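Local atomic coordinates of DNA polymerase III subunit beta (Deinococcus radiodurans, PDB entry 4TRT), a protein that probably forms a ring-shaped head-to-tail dimer around DNA and tethers DNA polymerases and other proteins to it for processive synthesis. Residues K9-G14 with G41-S46. Sequence-based numbering, arbitrary orientation.
Sequences KTLNEG and GGLTLS
Leu11 and Gly14 of helix 8-21 meet Leu43 and Leu45 of strand 42-48 in a buried helix-on-sheet contact within the N-terminal domain of the sliding clamp. The domain has the DNA-clamp fold, in which helices pack against antiparallel sheets. The helix and strand segments run nearly parallel, 20° apart, and their axes come within 10.3 Å. Methyl groups and backbone carbon atoms make the contact.

Leu43 and Leu45 are two residues apart, so both side chains leave the same face of the strand and point at the helix. Leu11 starts off to one side of this line. Its CG lies anti to the backbone N (chi1 -175°), and the second torsion (chi2 60°) then turns CD1 toward the strand. There CD1 is shared by two leucines: it lies 4.1 Å from Leu45 CD1 and 4.2 Å from Leu43 CD1. The side chains of Leu11 and Leu45 cross at about a right angle.

Leu45 also touches Leu15 and Leu18 of the same helix, and Leu34 and Val36 of the adjoining strand 33-38. Strand 52-59 flanks the other edge of strand 42-48, and its Val58 touches Leu45.

On the outer side of the helix, Lys9 NZ forms a salt bridge with Glu13 OE2 one turn on, at 2.8 Å. Facing the strand, Gly14 has no side chain, and the helix backbone itself receives a leucine methyl: Leu45 CD1 rests 4.0 Å from Gly14 C and 4.1 Å from Gly14 CA.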
ATOM      1  N   LYS A   9     -15.530  -0.959  18.960  1.00 36.87           N
ATOM      2  CA  LYS A   9     -15.407  -1.970  17.910  1.00 38.99           C
ATOM      3  C   LYS A   9     -16.597  -1.929  16.961  1.00 40.09           C
ATOM      4  O   LYS A   9     -16.433  -1.931  15.739  1.00 39.70           O
ATOM      5  CB  LYS A   9     -15.288  -3.369  18.519  1.00 43.09           C
ATOM      6  CG  LYS A   9     -15.232  -4.496  17.484  1.00 46.69           C
ATOM      7  CD  LYS A   9     -14.977  -5.848  18.130  1.00 50.57           C
ATOM      8  CE  LYS A   9     -15.533  -6.986  17.283  1.00 54.73           C
ATOM      9  NZ  LYS A   9     -15.241  -6.791  15.830  1.00 56.40           N
ATOM     10  N   THR A  10     -17.790  -1.822  17.522  1.00 38.45           N
ATOM     11  CA  THR A  10     -19.000  -1.854  16.725  1.00 39.34           C
ATOM     12  C   THR A  10     -19.180  -0.533  15.988  1.00 37.30           C
ATOM     13  O   THR A  10     -19.557  -0.518  14.815  1.00 36.50           O
ATOM     14  CB  THR A  10     -20.240  -2.162  17.593  1.00 40.73           C
ATOM     15  OG1 THR A  10     -19.904  -3.105  18.623  1.00 48.57           O
ATOM     16  CG2 THR A  10     -21.309  -2.800  16.750  1.00 48.50           C
ATOM     17  N   LEU A  11     -18.913   0.574  16.664  1.00 32.66           N
ATOM     18  CA  LEU A  11     -19.017   1.881  16.022  1.00 33.33           C
ATOM     19  C   LEU A  11     -18.005   2.006  14.881  1.00 33.83           C
ATOM     20  O   LEU A  11     -18.324   2.551  13.832  1.00 33.04           O
ATOM     21  CB  LEU A  11     -18.852   3.005  17.038  1.00 32.37           C
ATOM     22  CG  LEU A  11     -19.042   4.460  16.568  1.00 32.88           C
ATOM     23  CD1 LEU A  11     -20.436   4.772  16.001  1.00 32.29           C
ATOM     24  CD2 LEU A  11     -18.741   5.327  17.768  1.00 33.35           C
ATOM     25  N   ASN A  12     -16.784   1.511  15.096  1.00 34.06           N
ATOM     26  CA  ASN A  12     -15.768   1.444  14.034  1.00 35.26           C
ATOM     27  C   ASN A  12     -16.235   0.692  12.815  1.00 36.36           C
ATOM     28  O   ASN A  12     -15.973   1.119  11.680  1.00 35.80           O
ATOM     29  CB  ASN A  12     -14.484   0.753  14.512  1.00 37.14           C
ATOM     30  CG  ASN A  12     -13.519   1.684  15.169  1.00 37.37           C
ATOM     31  OD1 ASN A  12     -13.605   2.913  15.030  1.00 39.45           O
ATOM     32  ND2 ASN A  12     -12.553   1.102  15.885  1.00 39.13           N
ATOM     33  N   GLU A  13     -16.884  -0.444  13.023  1.00 37.82           N
ATOM     34  CA  GLU A  13     -17.357  -1.247  11.894  1.00 41.82           C
ATOM     35  C   GLU A  13     -18.356  -0.479  11.063  1.00 39.82           C
ATOM     36  O   GLU A  13     -18.237  -0.437   9.846  1.00 42.61           O
ATOM     37  CB  GLU A  13     -17.984  -2.555  12.353  1.00 45.53           C
ATOM     38  CG  GLU A  13     -16.965  -3.602  12.736  1.00 54.07           C
ATOM     39  CD  GLU A  13     -17.608  -4.906  13.158  1.00 60.21           C
ATOM     40  OE1 GLU A  13     -18.618  -5.307  12.526  1.00 65.24           O
ATOM     41  OE2 GLU A  13     -17.101  -5.518  14.120  1.00 62.00           O
ATOM     42  N   GLY A  14     -19.316   0.155  11.718  1.00 36.30           N
ATOM     43  CA  GLY A  14     -20.330   0.909  11.011  1.00 35.27           C
ATOM     44  C   GLY A  14     -19.751   2.105  10.275  1.00 35.38           C
ATOM     45  O   GLY A  14     -20.078   2.348   9.110  1.00 35.33           O
ATOM     46  N   GLY A  41     -32.671   1.660  21.279  1.00 67.33           N
ATOM     47  CA  GLY A  41     -31.871   0.471  20.958  1.00 63.46           C
ATOM     48  C   GLY A  41     -30.473   0.750  20.439  1.00 55.83           C
ATOM     49  O   GLY A  41     -29.578  -0.096  20.538  1.00 51.27           O
ATOM     50  N   GLY A  42     -30.266   1.940  19.900  1.00 52.82           N
ATOM     51  CA  GLY A  42     -28.964   2.283  19.388  1.00 48.12           C
ATOM     52  C   GLY A  42     -28.953   3.418  18.391  1.00 45.86           C
ATOM     53  O   GLY A  42     -29.854   4.261  18.358  1.00 48.39           O
ATOM     54  N   LEU A  43     -27.884   3.434  17.608  1.00 44.04           N
ATOM     55  CA  LEU A  43     -27.597   4.484  16.658  1.00 44.58           C
ATOM     56  C   LEU A  43     -27.778   3.921  15.253  1.00 44.23           C
ATOM     57  O   LEU A  43     -27.298   2.830  14.951  1.00 43.07           O
ATOM     58  CB  LEU A  43     -26.147   4.958  16.801  1.00 45.52           C
ATOM     59  CG  LEU A  43     -25.538   5.254  18.181  1.00 47.05           C
ATOM     60  CD1 LEU A  43     -24.024   5.241  18.071  1.00 47.89           C
ATOM     61  CD2 LEU A  43     -25.999   6.577  18.745  1.00 49.31           C
ATOM     62  N   THR A  44     -28.435   4.686  14.393  1.00 42.61           N
ATOM     63  CA  THR A  44     -28.487   4.372  12.969  1.00 43.72           C
ATOM     64  C   THR A  44     -27.629   5.406  12.252  1.00 41.54           C
ATOM     65  O   THR A  44     -27.901   6.598  12.319  1.00 42.37           O
ATOM     66  CB  THR A  44     -29.938   4.380  12.468  1.00 44.83           C
ATOM     67  OG1 THR A  44     -30.658   3.370  13.170  1.00 45.07           O
ATOM     68  CG2 THR A  44     -30.041   4.079  10.965  1.00 44.98           C
ATOM     69  N   LEU A  45     -26.571   4.922  11.609  1.00 39.75           N
ATOM     70  CA  LEU A  45     -25.630   5.744  10.860  1.00 38.32           C
ATOM     71  C   LEU A  45     -26.009   5.673   9.383  1.00 39.49           C
ATOM     72  O   LEU A  45     -26.132   4.574   8.837  1.00 37.58           O
ATOM     73  CB  LEU A  45     -24.204   5.200  11.041  1.00 40.27           C
ATOM     74  CG  LEU A  45     -23.710   4.874  12.459  1.00 43.06           C
ATOM     75  CD1 LEU A  45     -22.375   4.141  12.440  1.00 41.15           C
ATOM     76  CD2 LEU A  45     -23.588   6.145  13.284  1.00 43.31           C
ATOM     77  N   SER A  46     -26.185   6.819   8.723  1.00 35.72           N
ATOM     78  CA  SER A  46     -26.576   6.780   7.327  1.00 37.93           C
ATOM     79  C   SER A  46     -25.944   7.895   6.480  1.00 38.72           C
ATOM     80  O   SER A  46     -25.506   8.945   6.998  1.00 35.74           O
ATOM     81  CB  SER A  46     -28.107   6.774   7.211  1.00 39.32           C
ATOM     82  OG  SER A  46     -28.649   8.064   7.428  1.00 42.40           O
TER